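PDB 3OM8: probable hydrolase from Pseudomonas aeruginosa, which is an alpha/beta-hydrolase, probably a serine hydrolase, that may act as a 3-oxoadipate enol-lactonase. Local coordinates for residues L76-L84 / L102-L110; E208-G216 / F256-L264. One frame throughout, in Å; residues are numbered along the deposited sequence.

Contact 1 of 2, residues L76-L84 / L102-L110; sequences LARLGEDVL and LGGIVGQWL. With EDO (1,2-ethanediol), chain F.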
loop_
_atom_site.group_PDB
_atom_site.type_symbol
_atom_site.label_atom_id
_atom_site.label_comp_id
_atom_site.label_asym_id
_atom_site.label_seq_id
_atom_site.Cartn_x
_atom_site.Cartn_y
_atom_site.Cartn_z
ATOM N N LEU B 76 -1.957 3.083 28.644
ATOM C CA LEU B 76 -1.531 2.135 27.619
ATOM C C LEU B 76 -0.720 1.012 28.260
ATOM O O LEU B 76 -0.937 -0.168 27.981
ATOM C CB LEU B 76 -0.707 2.844 26.536
ATOM C CG LEU B 76 -0.250 1.972 25.362
ATOM C CD1 LEU B 76 -1.431 1.223 24.745
ATOM C CD2 LEU B 76 0.477 2.820 24.315
ATOM N N ALA B 77 0.202 1.399 29.135
ATOM C CA ALA B 77 1.108 0.461 29.783
ATOM C C ALA B 77 0.343 -0.642 30.504
ATOM O O ALA B 77 0.749 -1.805 30.489
ATOM C CB ALA B 77 2.022 1.203 30.754
ATOM N N ARG B 78 -0.757 -0.262 31.151
ATOM C CA ARG B 78 -1.599 -1.214 31.868
ATOM C C ARG B 78 -2.283 -2.185 30.907
ATOM O O ARG B 78 -2.402 -3.369 31.208
ATOM C CB ARG B 78 -2.651 -0.477 32.704
ATOM C CG ARG B 78 -3.543 -1.388 33.538
ATOM C CD ARG B 78 -2.740 -2.223 34.541
ATOM N NE ARG B 78 -2.732 -3.632 34.167
ATOM C CZ ARG B 78 -2.150 -4.602 34.866
ATOM N NH1 ARG B 78 -2.204 -5.852 34.425
ATOM N NH2 ARG B 78 -1.514 -4.330 35.998
ATOM N N LEU B 79 -2.740 -1.684 29.762
ATOM C CA LEU B 79 -3.353 -2.546 28.749
ATOM C C LEU B 79 -2.333 -3.539 28.158
ATOM O O LEU B 79 -2.680 -4.653 27.769
ATOM C CB LEU B 79 -3.977 -1.707 27.633
ATOM C CG LEU B 79 -5.063 -0.710 28.031
ATOM C CD1 LEU B 79 -5.584 0.022 26.796
ATOM C CD2 LEU B 79 -6.202 -1.415 28.759
ATOM N N GLY B 80 -1.075 -3.125 28.089
ATOM C CA GLY B 80 -0.015 -4.004 27.636
ATOM C C GLY B 80 0.328 -5.040 28.689
ATOM O O GLY B 80 0.570 -6.203 28.372
ATOM N N GLU B 81 0.344 -4.618 29.951
ATOM C CA GLU B 81 0.650 -5.528 31.047
ATOM C C GLU B 81 -0.381 -6.652 31.147
ATOM O O GLU B 81 -0.050 -7.781 31.521
ATOM C CB GLU B 81 0.752 -4.765 32.369
ATOM C CG GLU B 81 2.042 -3.981 32.518
ATOM C CD GLU B 81 3.257 -4.884 32.688
ATOM O OE1 GLU B 81 3.112 -5.986 33.271
ATOM O OE2 GLU B 81 4.358 -4.488 32.245
ATOM N N ASP B 82 -1.628 -6.340 30.809
ATOM C CA ASP B 82 -2.675 -7.353 30.766
ATOM C C ASP B 82 -2.264 -8.521 29.855
ATOM O O ASP B 82 -2.407 -9.693 30.214
ATOM C CB ASP B 82 -3.995 -6.739 30.285
ATOM C CG ASP B 82 -4.652 -5.835 31.335
ATOM O OD1 ASP B 82 -4.172 -5.766 32.494
ATOM O OD2 ASP B 82 -5.664 -5.190 30.994
ATOM N N VAL B 83 -1.742 -8.201 28.675
ATOM C CA VAL B 83 -1.289 -9.239 27.753
ATOM C C VAL B 83 -0.125 -10.017 28.367
ATOM O O VAL B 83 -0.140 -11.244 28.406
ATOM C CB VAL B 83 -0.916 -8.660 26.363
ATOM C CG1 VAL B 83 -0.301 -9.734 25.478
ATOM C CG2 VAL B 83 -2.154 -8.048 25.696
ATOM N N LEU B 84 0.864 -9.298 28.882
ATOM C CA LEU B 84 2.011 -9.947 29.494
ATOM C C LEU B 84 1.605 -10.915 30.600
ATOM O O LEU B 84 2.195 -11.987 30.730
ATOM C CB LEU B 84 3.006 -8.918 30.015
ATOM C CG LEU B 84 3.588 -8.029 28.917
ATOM C CD1 LEU B 84 4.632 -7.092 29.494
ATOM C CD2 LEU B 84 4.194 -8.877 27.819
ATOM N N LEU B 102 -7.235 -0.300 18.721
ATOM C CA LEU B 102 -6.680 -0.229 20.078
ATOM C C LEU B 102 -5.726 -1.402 20.320
ATOM O O LEU B 102 -4.620 -1.218 20.831
ATOM C CB LEU B 102 -7.782 -0.200 21.156
ATOM C CG LEU B 102 -7.309 -0.216 22.623
ATOM C CD1 LEU B 102 -6.368 0.954 22.945
ATOM C CD2 LEU B 102 -8.483 -0.234 23.608
ATOM N N GLY B 103 -6.145 -2.602 19.926
ATOM C CA GLY B 103 -5.278 -3.769 20.009
ATOM C C GLY B 103 -3.938 -3.529 19.316
ATOM O O GLY B 103 -2.896 -4.032 19.745
ATOM N N GLY B 104 -3.963 -2.752 18.241
ATOM C CA GLY B 104 -2.749 -2.448 17.493
ATOM C C GLY B 104 -1.819 -1.526 18.264
ATOM O O GLY B 104 -0.589 -1.610 18.129
ATOM N N ILE B 105 -2.414 -0.647 19.075
ATOM C CA ILE B 105 -1.649 0.267 19.920
ATOM C C ILE B 105 -0.990 -0.532 21.044
ATOM O O ILE B 105 0.186 -0.331 21.370
ATOM C CB ILE B 105 -2.522 1.402 20.508
ATOM C CG1 ILE B 105 -3.296 2.143 19.410
ATOM C CG2 ILE B 105 -1.658 2.397 21.264
ATOM C CD1 ILE B 105 -4.108 3.362 19.952
ATOM N N VAL B 106 -1.749 -1.456 21.627
ATOM C CA VAL B 106 -1.172 -2.401 22.568
ATOM C C VAL B 106 -0.000 -3.144 21.919
ATOM O O VAL B 106 1.046 -3.345 22.537
ATOM C CB VAL B 106 -2.223 -3.395 23.086
ATOM C CG1 VAL B 106 -1.578 -4.408 24.025
ATOM C CG2 VAL B 106 -3.344 -2.645 23.811
ATOM N N GLY B 107 -0.177 -3.536 20.662
ATOM C CA GLY B 107 0.879 -4.198 19.917
ATOM C C GLY B 107 2.156 -3.382 19.857
ATOM O O GLY B 107 3.240 -3.883 20.160
ATOM N N GLN B 108 2.038 -2.121 19.457
ATOM C CA GLN B 108 3.212 -1.266 19.353
ATOM C C GLN B 108 3.902 -1.126 20.710
ATOM O O GLN B 108 5.136 -1.132 20.785
ATOM C CB GLN B 108 2.828 0.106 18.810
ATOM C CG GLN B 108 2.283 0.080 17.392
ATOM C CD GLN B 108 1.500 1.326 17.068
ATOM O OE1 GLN B 108 2.068 2.402 16.906
ATOM N NE2 GLN B 108 0.180 1.193 16.987
ATOM N N TRP B 109 3.099 -1.021 21.774
ATOM C CA TRP B 109 3.617 -0.926 23.137
ATOM C C TRP B 109 4.398 -2.175 23.541
ATOM O O TRP B 109 5.497 -2.077 24.086
ATOM C CB TRP B 109 2.487 -0.671 24.150
ATOM C CG TRP B 109 2.993 -0.337 25.526
ATOM C CD1 TRP B 109 3.230 0.907 26.026
ATOM C CD2 TRP B 109 3.344 -1.261 26.571
ATOM N NE1 TRP B 109 3.699 0.820 27.314
ATOM C CE2 TRP B 109 3.777 -0.500 27.672
ATOM C CE3 TRP B 109 3.332 -2.655 26.681
ATOM C CZ2 TRP B 109 4.192 -1.085 28.872
ATOM C CZ3 TRP B 109 3.746 -3.235 27.871
ATOM C CH2 TRP B 109 4.170 -2.452 28.949
ATOM N N LEU B 110 3.828 -3.350 23.285
ATOM C CA LEU B 110 4.524 -4.588 23.605
ATOM C C LEU B 110 5.865 -4.667 22.864
ATOM O O LEU B 110 6.871 -5.097 23.428
ATOM C CB LEU B 110 3.654 -5.799 23.282
ATOM C CG LEU B 110 2.404 -5.916 24.144
ATOM C CD1 LEU B 110 1.386 -6.864 23.527
ATOM C CD2 LEU B 110 2.787 -6.361 25.546
HETATM C C1 EDO F . -8.660 3.282 19.012
HETATM O O1 EDO F . -9.200 4.331 18.189
HETATM C C2 EDO F . -9.786 2.369 19.509
HETATM O O2 EDO F . -9.865 1.079 18.858
#
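The indole of W109 slots as a knob into the hole formed by L76, A77, G80 and E81, locking together two helices of the alpha/beta-hydrolase fold: 76-84, and 102-110, which leaves what looks like the nucleophile elbow around S101. They run nearly at right angles, their axes 9.1 Å apart at closest approach.

Packing is tightest where the indole meets the backbone of 76-84. One ring face lies against A77, whose CA is 3.5 Å from CE2 of W109. G80 has no side chain to hold the ring off, and its CA is 3.7 Å from W109 CE3. CG of W109 stands anti to the backbone N (chi1 -170°), which swings the indole out across the other helix. L76 lies alongside it, pointing the other way, its CG 3.7 Å from W109 CD1, while both its methyls reach CG2 of I105. Deeper in, V106 presses CG1 on V83 and CG2 on the CB of L79. L110 packs CD2 on L84 CD2 (3.7 Å) and CD1 on V83 CG1. At the elbow end, L102 N donates to O2 of 1,2-ethanediol (3.0 Å), probably from the crystallisation liquor, which also bonds S101 OG.

On the far side of 76-84 the contact gives way to charge. R78, partly exposed, turns from 102-110 and grips D82 side-on through NE and NH1, both on OD1; E85 and R62 extend this network. E81 starts away from the contact, but bends at chi2 (-69°) so that OE2 arrives at the indole edge, 3.9 Å from W109 CH2, with carboxylate and ring planes 82° apart.

Contact 2 of 2, residues E208-G216 / F256-L264; sequences ERPTLVIAG and FEGAVLSFL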
loop_
_atom_site.group_PDB
_atom_site.type_symbol
_atom_site.label_atom_id
_atom_site.label_comp_id
_atom_site.label_asym_id
_atom_site.label_seq_id
_atom_site.Cartn_x
_atom_site.Cartn_y
_atom_site.Cartn_z
ATOM N N GLU B 208 12.242 -3.651 16.648
ATOM C CA GLU B 208 13.039 -4.602 15.879
ATOM C C GLU B 208 12.342 -5.948 15.678
ATOM O O GLU B 208 12.989 -6.937 15.337
ATOM C CB GLU B 208 14.428 -4.797 16.505
ATOM C CG GLU B 208 14.449 -4.965 18.024
ATOM C CD GLU B 208 14.046 -6.362 18.482
ATOM O OE1 GLU B 208 14.923 -7.247 18.561
ATOM O OE2 GLU B 208 12.853 -6.571 18.780
ATOM N N ARG B 209 11.028 -5.985 15.889
ATOM C CA ARG B 209 10.239 -7.160 15.534
ATOM C C ARG B 209 9.778 -7.031 14.077
ATOM O O ARG B 209 9.489 -5.926 13.605
ATOM C CB ARG B 209 9.013 -7.323 16.450
ATOM C CG ARG B 209 9.301 -7.343 17.962
ATOM C CD ARG B 209 10.581 -8.102 18.295
ATOM N NE ARG B 209 10.520 -9.476 17.831
ATOM C CZ ARG B 209 11.539 -10.144 17.305
ATOM N NH1 ARG B 209 11.357 -11.394 16.913
ATOM N NH2 ARG B 209 12.734 -9.580 17.172
ATOM N N PRO B 210 9.710 -8.161 13.356
ATOM C CA PRO B 210 9.147 -8.104 12.006
ATOM C C PRO B 210 7.713 -7.631 12.096
ATOM O O PRO B 210 6.940 -8.202 12.852
ATOM C CB PRO B 210 9.185 -9.564 11.544
ATOM C CG PRO B 210 10.267 -10.190 12.370
ATOM C CD PRO B 210 10.165 -9.515 13.711
ATOM N N THR B 211 7.367 -6.609 11.327
ATOM C CA THR B 211 6.060 -5.998 11.427
ATOM C C THR B 211 5.310 -5.942 10.102
ATOM O O THR B 211 5.835 -5.457 9.110
ATOM C CB THR B 211 6.191 -4.561 11.953
ATOM O OG1 THR B 211 6.900 -4.572 13.198
ATOM C CG2 THR B 211 4.822 -3.945 12.142
ATOM N N LEU B 212 4.072 -6.426 10.103
ATOM C CA LEU B 212 3.151 -6.202 8.994
ATOM C C LEU B 212 2.086 -5.191 9.421
ATOM O O LEU B 212 1.485 -5.333 10.483
ATOM C CB LEU B 212 2.467 -7.504 8.587
ATOM C CG LEU B 212 1.290 -7.355 7.622
ATOM C CD1 LEU B 212 1.777 -6.824 6.268
ATOM C CD2 LEU B 212 0.564 -8.686 7.428
ATOM N N VAL B 213 1.857 -4.177 8.592
ATOM C CA VAL B 213 0.810 -3.195 8.839
ATOM C C VAL B 213 -0.301 -3.316 7.800
ATOM O O VAL B 213 -0.046 -3.217 6.598
ATOM C CB VAL B 213 1.352 -1.764 8.770
ATOM C CG1 VAL B 213 0.233 -0.767 9.036
ATOM C CG2 VAL B 213 2.484 -1.572 9.746
ATOM N N ILE B 214 -1.526 -3.533 8.269
ATOM C CA ILE B 214 -2.708 -3.550 7.413
ATOM C C ILE B 214 -3.484 -2.253 7.613
ATOM O O ILE B 214 -3.738 -1.849 8.753
ATOM C CB ILE B 214 -3.603 -4.757 7.736
ATOM C CG1 ILE B 214 -2.798 -6.054 7.591
ATOM C CG2 ILE B 214 -4.837 -4.772 6.839
ATOM C CD1 ILE B 214 -3.556 -7.297 7.944
ATOM N N ALA B 215 -3.836 -1.585 6.517
ATOM C CA ALA B 215 -4.561 -0.316 6.596
ATOM C C ALA B 215 -5.777 -0.308 5.681
ATOM O O ALA B 215 -5.820 -1.041 4.697
ATOM C CB ALA B 215 -3.647 0.855 6.269
ATOM N N GLY B 216 -6.769 0.509 6.021
ATOM C CA GLY B 216 -7.977 0.622 5.229
ATOM C C GLY B 216 -7.953 1.947 4.503
ATOM O O GLY B 216 -7.746 2.986 5.115
ATOM N N PHE B 256 -7.387 -10.482 4.173
ATOM C CA PHE B 256 -6.882 -10.200 5.519
ATOM C C PHE B 256 -6.191 -11.419 6.114
ATOM O O PHE B 256 -5.078 -11.324 6.611
ATOM C CB PHE B 256 -8.034 -9.752 6.432
ATOM C CG PHE B 256 -7.596 -9.338 7.816
ATOM C CD1 PHE B 256 -7.459 -7.999 8.138
ATOM C CD2 PHE B 256 -7.327 -10.292 8.795
ATOM C CE1 PHE B 256 -7.067 -7.613 9.417
ATOM C CE2 PHE B 256 -6.927 -9.912 10.072
ATOM C CZ PHE B 256 -6.801 -8.572 10.383
ATOM N N GLU B 257 -6.864 -12.563 6.076
ATOM C CA GLU B 257 -6.277 -13.810 6.550
ATOM C C GLU B 257 -5.054 -14.194 5.697
ATOM O O GLU B 257 -4.037 -14.675 6.212
ATOM C CB GLU B 257 -7.322 -14.926 6.513
ATOM C CG GLU B 257 -8.496 -14.692 7.450
ATOM C CD GLU B 257 -9.692 -15.583 7.148
ATOM O OE1 GLU B 257 -9.513 -16.664 6.550
ATOM O OE2 GLU B 257 -10.823 -15.197 7.508
ATOM N N GLY B 258 -5.164 -13.983 4.387
ATOM C CA GLY B 258 -4.069 -14.276 3.484
ATOM C C GLY B 258 -2.847 -13.467 3.865
ATOM O O GLY B 258 -1.746 -14.014 4.013
ATOM N N ALA B 259 -3.054 -12.164 4.037
ATOM C CA ALA B 259 -1.982 -11.245 4.390
ATOM C C ALA B 259 -1.310 -11.666 5.680
ATOM O O ALA B 259 -0.081 -11.699 5.762
ATOM C CB ALA B 259 -2.514 -9.835 4.518
ATOM N N VAL B 260 -2.123 -11.984 6.687
ATOM C CA VAL B 260 -1.613 -12.398 8.000
ATOM C C VAL B 260 -0.856 -13.726 7.923
ATOM O O VAL B 260 0.286 -13.824 8.366
ATOM C CB VAL B 260 -2.767 -12.528 9.058
ATOM C CG1 VAL B 260 -2.281 -13.224 10.309
ATOM C CG2 VAL B 260 -3.349 -11.162 9.392
ATOM N N LEU B 261 -1.502 -14.744 7.362
ATOM C CA LEU B 261 -0.933 -16.088 7.301
ATOM C C LEU B 261 0.374 -16.158 6.505
ATOM O O LEU B 261 1.298 -16.896 6.867
ATOM C CB LEU B 261 -1.962 -17.082 6.745
ATOM C CG LEU B 261 -3.059 -17.396 7.767
ATOM C CD1 LEU B 261 -4.133 -18.322 7.210
ATOM C CD2 LEU B 261 -2.439 -18.000 9.018
ATOM N N SER B 262 0.458 -15.386 5.428
ATOM C CA SER B 262 1.650 -15.428 4.586
ATOM C C SER B 262 2.804 -14.768 5.318
ATOM O O SER B 262 3.948 -15.240 5.258
ATOM C CB SER B 262 1.398 -14.733 3.250
ATOM O OG SER B 262 0.446 -15.459 2.492
ATOM N N PHE B 263 2.486 -13.676 6.012
ATOM C CA PHE B 263 3.466 -12.955 6.809
ATOM C C PHE B 263 4.013 -13.813 7.950
ATOM O O PHE B 263 5.209 -13.791 8.232
ATOM C CB PHE B 263 2.855 -11.666 7.372
ATOM C CG PHE B 263 3.745 -10.956 8.347
ATOM C CD1 PHE B 263 4.926 -10.359 7.925
ATOM C CD2 PHE B 263 3.406 -10.885 9.688
ATOM C CE1 PHE B 263 5.754 -9.702 8.822
ATOM C CE2 PHE B 263 4.222 -10.219 10.598
ATOM C CZ PHE B 263 5.395 -9.629 10.171
ATOM N N LEU B 264 3.140 -14.573 8.598
ATOM C CA LEU B 264 3.533 -15.330 9.790
ATOM C C LEU B 264 4.194 -16.668 9.459
ATOM O O LEU B 264 4.692 -17.366 10.345
ATOM C CB LEU B 264 2.330 -15.549 10.710
ATOM C CG LEU B 264 1.755 -14.293 11.375
ATOM C CD1 LEU B 264 0.534 -14.663 12.193
ATOM C CD2 LEU B 264 2.800 -13.600 12.249
#
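With CG anti to the backbone N in both L212 (chi1 169°) and F263 (chi1 173°), the two side chains reach across from strand to helix and pass side by side, each heading for the other's backbone. The phenyl ring of F263 thereby lies directly beneath CB of L212, which sits 3.6 Å from the ring centroid and only 7° off its normal, a well-centred CH-pi contact. Beyond it, CD2 of L212 meets CB of F263 and approaches the carbonyl O of A259 at 3.5 Å. The far end of the same ring reaches the residue just before the strand: CZ is 3.4 Å from O of P210, which lies at the ring edge, and CB of P210 touches the same carbon.

This is the strand-against-helix layer packing of the alpha/beta-hydrolase fold. Strand 211-216 belongs to the central sheet, between 118-124 and 238-242, and the C-terminal helix runs almost exactly antiparallel to it, the axes 9.7 Å apart. V122 and R238 on those two neighbouring strands also touch F263, so its side chain touches all three strands.

Two residues along the strand, I214 faces the helix again. Its CD1 lies over one face of the F256 ring, 4.2 Å from the centroid and offset toward the rim, and I214 stands roughly square to the F256 side chain. CG2 of V260 comes to 4.1 Å from that same methyl. A second subunit also reaches the helix, its P243 packing on A259 and its Y218 on S262. P210 touches G236 of a third subunit.

Overall arrangement
From the N terminus the chain lays down four strands and helix 47-51 before helix 76-90; it then passes through strand 95-100 and the putative elbow into helix 102-113, and contact 1 closes this loop of 17 residues. Strand 118-124 and the helices from 134 to 196 follow before contact 2 opens at 208-216. Its loop of 39 residues takes in helix 224-233, strand 238-242 and the short helix 248-251 and closes on helix 253-264. Contacts 1 and 2 lie in series, neither nested nor crossed, with centres about 18 Å apart and no touch between them. Contact 1 joins helix to helix, contact 2 helix to sheet; strand 118-124 borders both, through L110 and F263.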